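Local atomic coordinates of CalS13 (Micromonospora echinospora, PDB entry 4ZAS), a protein that probably works as a pyridoxal phosphate-dependent sugar aminotransferase and binds dTDP-4-keto-6-deoxyglucose. Residues R294-L306 and P383-V397. Numbering follows the deposited sequence.
Sequences RHRENAAFYDKEL and PVGWWLTEDDRSHVV
Arg393 is the knob that joins two helices of the small C-terminal domain of this fold type I aminotransferase: it projects from helix 390-397 into a hole on helix 294-305 formed by Glu297, Asn298, Phe301 and Tyr302. Its guanidinium lies flat on the Phe301 ring, planes 20° apart, with Arg393 CZ 4.1 Å from the centroid of the Phe301 ring, a stacked cation-pi pair. The bend at chi3 (56°) of Arg393 turns the group onto that face, while Arg393 NH1 donates to Asn298 OD1 at 3.1 Å, in the carbonyl plane of the amide. Glu297, bound through OE1 to Arg293, adds a long salt bridge from OE2 to the same NH1. Were Arg393 shortened to an alanine, the face of Phe301 would probably lose its flat cover and Asn298 OD1 its guanidinium donor. At its other end the Asn298 amide gives ND2 to Val384 O (2.9 Å), fastening the helix to the loop that leaves strand 379-382.

The two helices run at 30° to one another, packed against the antiparallel sheet that includes strands 328-332 and 379-382. Tyr302 extends from helix 294-305 to the end of strand 379-382, where Tyr302 OH donates to Pro383 O at 2.9 Å; Val384 CG2 lies 3.6 Å from Tyr302 CE2, and Val397 CG2 meets the ring edge at CD1. Farther along the loop, Gly385 CA sits over the centre of the His295 ring, a CH-pi contact 3.4 Å from the centroid; ND1 of that histidine is bonded to Phe325 O. Beside it, the Trp386 and His295 side chains point the same way, meeting rim to rim.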
# COMPACT_ATOMS: atom_id res chain seq x y z
N ARG A 294 6.86 -14.51 -26.74
CA ARG A 294 6.05 -15.72 -26.80
C ARG A 294 4.55 -15.41 -26.70
O ARG A 294 3.75 -16.03 -27.40
CB ARG A 294 6.47 -16.70 -25.69
CG ARG A 294 7.76 -17.47 -25.99
CD ARG A 294 7.90 -18.65 -25.02
NE ARG A 294 9.14 -18.58 -24.25
CZ ARG A 294 9.30 -19.13 -23.05
NH1 ARG A 294 8.30 -19.80 -22.49
NH2 ARG A 294 10.45 -19.00 -22.41
N HIS A 295 4.17 -14.45 -25.84
CA HIS A 295 2.78 -13.99 -25.77
C HIS A 295 2.30 -13.59 -27.19
O HIS A 295 1.24 -14.02 -27.66
CB HIS A 295 2.62 -12.80 -24.81
CG HIS A 295 2.36 -13.16 -23.37
ND1 HIS A 295 1.16 -12.91 -22.75
CD2 HIS A 295 3.17 -13.70 -22.42
CE1 HIS A 295 1.22 -13.29 -21.48
NE2 HIS A 295 2.43 -13.78 -21.26
N ARG A 296 3.08 -12.75 -27.88
CA ARG A 296 2.66 -12.22 -29.17
C ARG A 296 2.61 -13.28 -30.24
O ARG A 296 1.73 -13.24 -31.11
CB ARG A 296 3.58 -11.08 -29.61
CG ARG A 296 3.32 -9.81 -28.86
CD ARG A 296 4.37 -8.76 -29.13
NE ARG A 296 3.95 -7.48 -28.58
CZ ARG A 296 4.78 -6.49 -28.27
NH1 ARG A 296 6.09 -6.64 -28.42
NH2 ARG A 296 4.30 -5.36 -27.78
N GLU A 297 3.56 -14.21 -30.19
CA GLU A 297 3.62 -15.29 -31.16
C GLU A 297 2.40 -16.19 -31.01
O GLU A 297 1.80 -16.61 -32.01
CB GLU A 297 4.92 -16.09 -30.98
CG GLU A 297 4.90 -17.43 -31.64
CD GLU A 297 6.20 -18.18 -31.44
OE1 GLU A 297 6.99 -17.78 -30.56
OE2 GLU A 297 6.42 -19.17 -32.17
N ASN A 298 2.01 -16.48 -29.77
CA ASN A 298 0.82 -17.27 -29.51
C ASN A 298 -0.43 -16.51 -29.96
O ASN A 298 -1.34 -17.11 -30.51
CB ASN A 298 0.72 -17.64 -28.02
CG ASN A 298 1.86 -18.54 -27.55
OD1 ASN A 298 2.49 -19.23 -28.35
ND2 ASN A 298 2.12 -18.55 -26.23
N ALA A 299 -0.47 -15.20 -29.73
CA ALA A 299 -1.63 -14.39 -30.15
C ALA A 299 -1.81 -14.35 -31.68
O ALA A 299 -2.94 -14.46 -32.18
CB ALA A 299 -1.51 -12.99 -29.62
N ALA A 300 -0.71 -14.20 -32.41
CA ALA A 300 -0.75 -14.18 -33.87
C ALA A 300 -1.25 -15.52 -34.39
O ALA A 300 -1.97 -15.59 -35.40
CB ALA A 300 0.62 -13.87 -34.46
N PHE A 301 -0.87 -16.59 -33.69
CA PHE A 301 -1.32 -17.93 -34.02
C PHE A 301 -2.84 -18.04 -33.91
O PHE A 301 -3.51 -18.51 -34.83
CB PHE A 301 -0.64 -18.95 -33.10
CG PHE A 301 -1.03 -20.36 -33.37
CD1 PHE A 301 -0.47 -21.05 -34.43
CD2 PHE A 301 -1.96 -20.99 -32.58
CE1 PHE A 301 -0.83 -22.35 -34.69
CE2 PHE A 301 -2.33 -22.30 -32.84
CZ PHE A 301 -1.76 -22.98 -33.89
N TYR A 302 -3.39 -17.57 -32.79
CA TYR A 302 -4.83 -17.56 -32.57
C TYR A 302 -5.55 -16.69 -33.62
O TYR A 302 -6.55 -17.13 -34.20
CB TYR A 302 -5.17 -17.03 -31.16
CG TYR A 302 -4.87 -17.98 -30.00
CD1 TYR A 302 -4.79 -19.35 -30.19
CD2 TYR A 302 -4.65 -17.48 -28.72
CE1 TYR A 302 -4.51 -20.21 -29.14
CE2 TYR A 302 -4.38 -18.33 -27.66
CZ TYR A 302 -4.31 -19.70 -27.88
OH TYR A 302 -4.03 -20.54 -26.82
N ASP A 303 -5.03 -15.49 -33.88
CA ASP A 303 -5.65 -14.56 -34.83
C ASP A 303 -5.90 -15.25 -36.17
O ASP A 303 -6.95 -15.07 -36.79
CB ASP A 303 -4.76 -13.33 -35.04
CG ASP A 303 -4.72 -12.40 -33.84
OD1 ASP A 303 -5.63 -12.47 -32.99
OD2 ASP A 303 -3.79 -11.57 -33.76
N LYS A 304 -4.93 -16.06 -36.59
CA LYS A 304 -5.02 -16.81 -37.84
C LYS A 304 -5.99 -17.98 -37.67
O LYS A 304 -6.96 -18.11 -38.41
CB LYS A 304 -3.63 -17.31 -38.23
CG LYS A 304 -3.53 -18.16 -39.50
CD LYS A 304 -3.33 -17.31 -40.77
CE LYS A 304 -2.85 -18.15 -41.93
NZ LYS A 304 -3.76 -19.31 -42.14
N GLU A 305 -5.77 -18.78 -36.63
CA GLU A 305 -6.45 -20.06 -36.44
C GLU A 305 -7.88 -19.94 -35.91
O GLU A 305 -8.70 -20.83 -36.13
CB GLU A 305 -5.65 -20.94 -35.48
CG GLU A 305 -4.22 -21.24 -35.90
CD GLU A 305 -4.12 -22.30 -36.95
OE1 GLU A 305 -5.03 -23.16 -37.02
OE2 GLU A 305 -3.12 -22.29 -37.70
N LEU A 306 -8.19 -18.87 -35.18
CA LEU A 306 -9.54 -18.72 -34.64
C LEU A 306 -10.44 -17.90 -35.54
O LEU A 306 -11.61 -17.65 -35.21
CB LEU A 306 -9.50 -18.09 -33.25
CG LEU A 306 -8.87 -19.01 -32.22
CD1 LEU A 306 -8.86 -18.39 -30.83
CD2 LEU A 306 -9.66 -20.30 -32.21
N PRO A 383 -6.03 -18.69 -22.34
CA PRO A 383 -4.59 -18.67 -22.11
C PRO A 383 -3.83 -18.38 -23.38
O PRO A 383 -4.13 -18.99 -24.39
CB PRO A 383 -4.28 -20.08 -21.63
CG PRO A 383 -5.56 -20.58 -21.08
CD PRO A 383 -6.62 -19.99 -21.95
N VAL A 384 -2.85 -17.47 -23.32
CA VAL A 384 -2.08 -17.08 -24.49
C VAL A 384 -0.62 -16.86 -24.11
O VAL A 384 0.23 -16.69 -24.99
CB VAL A 384 -2.69 -15.81 -25.15
CG1 VAL A 384 -2.36 -14.58 -24.32
CG2 VAL A 384 -2.23 -15.64 -26.61
N GLY A 385 -0.33 -16.89 -22.80
CA GLY A 385 1.00 -16.58 -22.28
C GLY A 385 2.20 -17.45 -22.65
O GLY A 385 2.08 -18.41 -23.41
N TRP A 386 3.37 -17.09 -22.11
CA TRP A 386 4.67 -17.69 -22.44
C TRP A 386 4.84 -19.15 -22.01
O TRP A 386 5.80 -19.81 -22.42
CB TRP A 386 5.81 -16.85 -21.81
CG TRP A 386 5.59 -16.56 -20.34
CD1 TRP A 386 5.07 -15.42 -19.80
CD2 TRP A 386 5.85 -17.45 -19.24
NE1 TRP A 386 5.01 -15.54 -18.43
CE2 TRP A 386 5.48 -16.77 -18.06
CE3 TRP A 386 6.37 -18.75 -19.14
CZ2 TRP A 386 5.60 -17.35 -16.79
CZ3 TRP A 386 6.50 -19.32 -17.88
CH2 TRP A 386 6.12 -18.61 -16.72
N TRP A 387 3.94 -19.66 -21.18
CA TRP A 387 4.03 -21.03 -20.66
C TRP A 387 3.37 -22.05 -21.58
O TRP A 387 3.47 -23.26 -21.35
CB TRP A 387 3.39 -21.13 -19.29
CG TRP A 387 1.97 -20.64 -19.31
CD1 TRP A 387 0.85 -21.39 -19.52
CD2 TRP A 387 1.52 -19.28 -19.15
NE1 TRP A 387 -0.27 -20.59 -19.48
CE2 TRP A 387 0.12 -19.29 -19.26
CE3 TRP A 387 2.17 -18.06 -18.92
CZ2 TRP A 387 -0.66 -18.12 -19.14
CZ3 TRP A 387 1.40 -16.89 -18.79
CH2 TRP A 387 -0.00 -16.94 -18.90
N LEU A 388 2.69 -21.57 -22.61
CA LEU A 388 2.04 -22.47 -23.55
C LEU A 388 3.05 -23.19 -24.45
O LEU A 388 3.81 -22.56 -25.17
CB LEU A 388 1.04 -21.72 -24.43
CG LEU A 388 -0.23 -21.14 -23.82
CD1 LEU A 388 -1.17 -20.71 -24.93
CD2 LEU A 388 -0.88 -22.19 -22.96
N THR A 389 3.01 -24.52 -24.43
CA THR A 389 3.79 -25.28 -25.39
C THR A 389 3.06 -25.26 -26.71
O THR A 389 1.87 -24.94 -26.78
CB THR A 389 3.96 -26.73 -24.98
OG1 THR A 389 2.69 -27.39 -25.07
CG2 THR A 389 4.51 -26.83 -23.56
N GLU A 390 3.78 -25.63 -27.77
CA GLU A 390 3.17 -25.69 -29.08
C GLU A 390 1.97 -26.65 -29.06
O GLU A 390 0.93 -26.35 -29.63
CB GLU A 390 4.20 -26.09 -30.13
CG GLU A 390 3.79 -25.71 -31.54
CD GLU A 390 4.88 -25.99 -32.56
OE1 GLU A 390 5.82 -25.18 -32.67
OE2 GLU A 390 4.78 -27.04 -33.24
N ASP A 391 2.10 -27.76 -28.34
CA ASP A 391 0.97 -28.67 -28.21
C ASP A 391 -0.18 -28.02 -27.41
O ASP A 391 -1.33 -28.17 -27.80
CB ASP A 391 1.39 -30.00 -27.54
CG ASP A 391 2.24 -30.89 -28.45
OD1 ASP A 391 2.28 -30.68 -29.68
OD2 ASP A 391 2.85 -31.84 -27.91
N ASP A 392 0.13 -27.29 -26.32
CA ASP A 392 -0.91 -26.61 -25.53
C ASP A 392 -1.77 -25.66 -26.38
O ASP A 392 -3.00 -25.63 -26.27
CB ASP A 392 -0.30 -25.81 -24.36
CG ASP A 392 0.28 -26.69 -23.25
OD1 ASP A 392 -0.16 -27.85 -23.11
OD2 ASP A 392 1.15 -26.21 -22.49
N ARG A 393 -1.09 -24.91 -27.26
CA ARG A 393 -1.69 -23.92 -28.15
C ARG A 393 -2.65 -24.57 -29.17
O ARG A 393 -3.75 -24.07 -29.45
CB ARG A 393 -0.57 -23.18 -28.87
CG ARG A 393 -0.90 -21.80 -29.33
CD ARG A 393 0.36 -21.13 -29.88
NE ARG A 393 0.96 -21.93 -30.94
CZ ARG A 393 2.12 -21.63 -31.54
NH1 ARG A 393 2.82 -20.57 -31.14
NH2 ARG A 393 2.56 -22.41 -32.53
N SER A 394 -2.21 -25.69 -29.74
CA SER A 394 -3.02 -26.47 -30.67
C SER A 394 -4.28 -26.98 -29.98
O SER A 394 -5.36 -27.00 -30.57
CB SER A 394 -2.22 -27.66 -31.21
OG SER A 394 -1.09 -27.22 -31.94
N HIS A 395 -4.12 -27.39 -28.73
CA HIS A 395 -5.21 -27.95 -27.96
C HIS A 395 -6.34 -26.98 -27.74
O HIS A 395 -7.51 -27.37 -27.76
CB HIS A 395 -4.70 -28.45 -26.62
CG HIS A 395 -5.75 -29.11 -25.81
ND1 HIS A 395 -6.39 -30.26 -26.21
CD2 HIS A 395 -6.30 -28.77 -24.62
CE1 HIS A 395 -7.28 -30.61 -25.30
NE2 HIS A 395 -7.24 -29.72 -24.32
N VAL A 396 -6.00 -25.72 -27.48
CA VAL A 396 -6.98 -24.65 -27.32
C VAL A 396 -7.77 -24.45 -28.59
O VAL A 396 -9.00 -24.49 -28.60
CB VAL A 396 -6.30 -23.35 -26.90
CG1 VAL A 396 -7.28 -22.19 -27.00
CG2 VAL A 396 -5.71 -23.49 -25.50
N VAL A 397 -7.04 -24.25 -29.68
CA VAL A 397 -7.65 -24.08 -30.98
C VAL A 397 -8.52 -25.27 -31.34
O VAL A 397 -9.66 -25.12 -31.77
CB VAL A 397 -6.56 -23.89 -32.04
CG1 VAL A 397 -7.12 -24.02 -33.44
CG2 VAL A 397 -5.83 -22.57 -31.82